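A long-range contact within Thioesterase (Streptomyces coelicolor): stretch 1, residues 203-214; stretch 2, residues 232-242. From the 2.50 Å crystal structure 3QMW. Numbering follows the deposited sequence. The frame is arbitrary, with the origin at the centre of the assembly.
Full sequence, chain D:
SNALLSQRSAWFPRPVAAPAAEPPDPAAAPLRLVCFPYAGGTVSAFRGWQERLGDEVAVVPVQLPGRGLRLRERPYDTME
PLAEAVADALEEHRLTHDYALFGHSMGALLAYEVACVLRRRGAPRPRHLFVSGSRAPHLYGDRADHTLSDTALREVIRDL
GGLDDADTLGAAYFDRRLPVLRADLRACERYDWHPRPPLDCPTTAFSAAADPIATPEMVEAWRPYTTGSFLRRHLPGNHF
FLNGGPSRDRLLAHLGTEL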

# COMPACT_ATOMS: atom_id res chain seq x y z
N THR D 203 15.05 9.12 6.08
CA THR D 203 14.25 8.71 7.22
C THR D 203 12.80 9.11 7.04
O THR D 203 12.52 10.22 6.61
CB THR D 203 14.82 9.36 8.50
OG1 THR D 203 16.05 8.73 8.84
CG2 THR D 203 13.86 9.25 9.68
N THR D 204 11.89 8.20 7.37
CA THR D 204 10.47 8.49 7.37
C THR D 204 9.87 8.15 8.73
O THR D 204 10.06 7.04 9.23
CB THR D 204 9.75 7.71 6.28
OG1 THR D 204 10.56 7.66 5.10
CG2 THR D 204 8.39 8.36 5.98
N ALA D 205 9.14 9.09 9.32
CA ALA D 205 8.59 8.92 10.65
C ALA D 205 7.08 9.08 10.66
O ALA D 205 6.54 10.00 10.04
CB ALA D 205 9.23 9.92 11.61
N PHE D 206 6.40 8.19 11.37
CA PHE D 206 4.96 8.18 11.42
C PHE D 206 4.46 8.60 12.78
O PHE D 206 4.83 8.00 13.79
CB PHE D 206 4.42 6.80 11.10
CG PHE D 206 4.82 6.31 9.75
CD1 PHE D 206 3.97 6.48 8.66
CD2 PHE D 206 6.04 5.69 9.56
CE1 PHE D 206 4.34 6.02 7.39
CE2 PHE D 206 6.42 5.24 8.30
CZ PHE D 206 5.57 5.40 7.22
N SER D 207 3.62 9.62 12.80
CA SER D 207 2.92 10.03 14.00
C SER D 207 1.52 9.48 13.92
O SER D 207 1.10 8.98 12.88
CB SER D 207 2.91 11.55 14.11
OG SER D 207 2.60 12.16 12.86
N ALA D 208 0.80 9.57 15.04
CA ALA D 208 -0.59 9.15 15.13
C ALA D 208 -1.34 10.22 15.93
O ALA D 208 -0.81 10.77 16.89
CB ALA D 208 -0.69 7.80 15.81
N ALA D 209 -2.52 10.56 15.51
CA ALA D 209 -3.26 11.62 16.14
C ALA D 209 -3.67 11.37 17.58
O ALA D 209 -3.71 12.27 18.38
CB ALA D 209 -4.41 11.95 15.34
N ALA D 210 -4.01 10.14 17.87
CA ALA D 210 -4.54 9.77 19.17
C ALA D 210 -3.48 9.20 20.07
O ALA D 210 -3.78 8.39 20.92
CB ALA D 210 -5.65 8.80 19.00
N ASP D 211 -2.24 9.56 19.82
CA ASP D 211 -1.10 9.08 20.57
C ASP D 211 -0.41 10.16 21.41
O ASP D 211 0.14 11.08 20.88
CB ASP D 211 -0.11 8.56 19.56
CG ASP D 211 1.05 7.93 20.17
OD1 ASP D 211 0.99 7.69 21.37
OD2 ASP D 211 2.02 7.66 19.46
N PRO D 212 -0.40 10.00 22.71
CA PRO D 212 0.36 10.90 23.60
C PRO D 212 1.87 10.66 23.58
O PRO D 212 2.64 11.62 23.59
CB PRO D 212 -0.20 10.58 24.99
CG PRO D 212 -1.52 9.95 24.75
CD PRO D 212 -1.39 9.20 23.46
N ILE D 213 2.28 9.40 23.55
CA ILE D 213 3.70 9.04 23.73
C ILE D 213 4.54 9.37 22.49
O ILE D 213 5.77 9.42 22.57
CB ILE D 213 3.85 7.53 24.11
CG1 ILE D 213 2.89 7.15 25.24
CG2 ILE D 213 5.29 7.20 24.51
CD1 ILE D 213 2.85 8.16 26.40
N ALA D 214 3.89 9.60 21.35
CA ALA D 214 4.56 10.10 20.16
C ALA D 214 3.71 11.17 19.47
O ALA D 214 2.99 10.88 18.51
CB ALA D 214 4.89 8.96 19.21
N ARG D 232 7.71 13.30 7.39
CA ARG D 232 6.84 12.87 8.46
C ARG D 232 5.44 12.68 7.90
O ARG D 232 4.73 13.65 7.65
CB ARG D 232 6.81 13.88 9.61
CG ARG D 232 5.91 13.45 10.76
CD ARG D 232 6.13 14.28 12.00
NE ARG D 232 5.99 15.71 11.73
CZ ARG D 232 4.83 16.35 11.57
NH1 ARG D 232 3.67 15.70 11.66
NH2 ARG D 232 4.83 17.65 11.33
N ARG D 233 5.06 11.42 7.69
CA ARG D 233 3.67 11.08 7.42
C ARG D 233 2.93 11.16 8.74
O ARG D 233 3.52 10.95 9.80
CB ARG D 233 3.53 9.69 6.83
CG ARG D 233 4.42 9.42 5.63
CD ARG D 233 4.24 10.46 4.55
NE ARG D 233 4.88 10.03 3.30
CZ ARG D 233 4.89 10.73 2.17
NH1 ARG D 233 4.29 11.91 2.11
NH2 ARG D 233 5.50 10.24 1.10
N HIS D 234 1.65 11.49 8.68
CA HIS D 234 0.83 11.63 9.87
C HIS D 234 -0.42 10.79 9.69
O HIS D 234 -1.24 11.07 8.82
CB HIS D 234 0.46 13.09 10.11
CG HIS D 234 -0.24 13.32 11.41
ND1 HIS D 234 0.37 13.13 12.63
CD2 HIS D 234 -1.51 13.72 11.68
CE1 HIS D 234 -0.49 13.40 13.60
NE2 HIS D 234 -1.63 13.77 13.05
N LEU D 235 -0.56 9.77 10.53
CA LEU D 235 -1.64 8.81 10.44
C LEU D 235 -2.66 9.07 11.54
O LEU D 235 -2.39 9.78 12.49
CB LEU D 235 -1.06 7.40 10.57
CG LEU D 235 -0.34 6.94 9.32
CD1 LEU D 235 0.55 5.77 9.61
CD2 LEU D 235 -1.37 6.60 8.27
N PRO D 236 -3.87 8.51 11.38
CA PRO D 236 -4.87 8.61 12.44
C PRO D 236 -4.82 7.39 13.34
O PRO D 236 -4.43 6.30 12.91
CB PRO D 236 -6.18 8.65 11.66
CG PRO D 236 -5.91 7.74 10.48
CD PRO D 236 -4.41 7.84 10.19
N GLY D 237 -5.22 7.56 14.59
CA GLY D 237 -5.26 6.45 15.54
C GLY D 237 -4.26 6.60 16.66
O GLY D 237 -3.71 7.69 16.88
N ASN D 238 -4.00 5.50 17.35
CA ASN D 238 -3.31 5.52 18.64
C ASN D 238 -1.92 4.89 18.59
O ASN D 238 -1.45 4.47 17.54
CB ASN D 238 -4.21 4.88 19.72
CG ASN D 238 -4.49 3.40 19.47
OD1 ASN D 238 -3.71 2.69 18.84
ND2 ASN D 238 -5.62 2.93 20.00
N HIS D 239 -1.26 4.86 19.74
CA HIS D 239 0.08 4.27 19.85
C HIS D 239 0.14 2.83 19.34
O HIS D 239 1.19 2.38 18.90
CB HIS D 239 0.52 4.32 21.32
CG HIS D 239 1.98 4.06 21.53
ND1 HIS D 239 2.91 5.06 21.65
CD2 HIS D 239 2.66 2.89 21.66
CE1 HIS D 239 4.11 4.54 21.85
NE2 HIS D 239 3.99 3.22 21.85
N PHE D 240 -0.99 2.11 19.40
CA PHE D 240 -1.04 0.70 19.00
C PHE D 240 -1.79 0.41 17.68
O PHE D 240 -2.12 -0.75 17.38
CB PHE D 240 -1.65 -0.14 20.13
CG PHE D 240 -0.64 -0.61 21.13
CD1 PHE D 240 -0.48 0.05 22.35
CD2 PHE D 240 0.16 -1.71 20.85
CE1 PHE D 240 0.46 -0.39 23.27
CE2 PHE D 240 1.10 -2.16 21.77
CZ PHE D 240 1.25 -1.49 22.98
N PHE D 241 -2.02 1.45 16.87
CA PHE D 241 -2.65 1.28 15.56
C PHE D 241 -2.11 0.07 14.76
O PHE D 241 -2.87 -0.59 14.04
CB PHE D 241 -2.54 2.58 14.72
CG PHE D 241 -1.14 2.87 14.19
CD1 PHE D 241 -0.59 2.11 13.17
CD2 PHE D 241 -0.41 3.93 14.68
CE1 PHE D 241 0.68 2.39 12.68
CE2 PHE D 241 0.86 4.23 14.19
CZ PHE D 241 1.40 3.46 13.20
N LEU D 242 -0.82 -0.21 14.92
CA LEU D 242 -0.09 -1.23 14.15
C LEU D 242 -0.73 -2.62 14.17
O LEU D 242 -0.55 -3.40 13.24
CB LEU D 242 1.35 -1.35 14.67
CG LEU D 242 2.32 -2.16 13.81
CD1 LEU D 242 2.39 -1.55 12.44
CD2 LEU D 242 3.68 -2.22 14.43

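Residues 232-235 run parallel to strand 203-208, their axes inclined by 26° and approaching to 4.6 Å; the two stretches together bury 783 Å². Arg232 opens the register opposite Ala205, with CA atoms 4.8 Å apart, and its CA lies 3.3 Å from Ala205 O in a CA-H...O contact. Its side chain shares a sheet face with Ala205, Ser207 and His234, and its long aliphatic part reaches along that face until NH1 lies 3.9 Å from Ser207 OG, near the guanidinium plane.

Arg233 pairs with Phe206 on the other face. Its carbonyl O accepts a hydrogen bond from Ser207 N (3.3 Å, 165° at the hydrogen) and also meets Phe206 CA at 3.5 Å. Arg233 CB packs 3.7 Å from Phe206 CD1, so methylene carbon meets the buried ring while the charged end leads away and bonds elsewhere in the structure.

His234 returns to the first face. With chi1 at -173° (t), its ring comes nearer stretch 1, and ND1 stands 2.4 Å from Ser207 OG. This hydrogen bond is very short, and the hydroxyl lies near the ring plane, where a ring nitrogen can engage it. Serine's short side chain, at chi1 44° (p), suffices to present OG here.

Leu235 continues the ladder: its N donates to Ser207 O (3.0 Å, 162°), and its O accepts from Ala209 N (3.1 Å, 136°). Its buried side chain shares a face with Phe206 and Ala208, and its CD1 touches Phe206 CD1 at 3.6 Å, an apolar contact.

After Pro236, whose CB points away, Gly237 makes its contact through the backbone. It adopts phi/psi of 113/-163°, angles at which a CB would jam against the preceding carbonyl O; this alone calls for glycine. Its O accepts from Ala210 N at 2.7 Å (145°) and lies 3.2 Å from Ala208 CB.

Asn238 begins a type I turn ending at Phe241, closed by Phe241 N donating to Asn238 O at 3.1 Å. Within the turn, His239 is buried, and its ND1 donates to Asp211 OD1 (3.3 Å, 145°), with the carboxylate oxygen near the ring plane. Ile213 CB packs 3.6 Å from the same ND1. Asp211 OD1 also accepts weakly from Ile213 N at 3.1 Å, tying its own loop to the histidine contact. Finally, Phe241 points toward stretch 1 and brings CD2 within 4.0 Å of Ala208 CB, apolar against apolar in a buried setting.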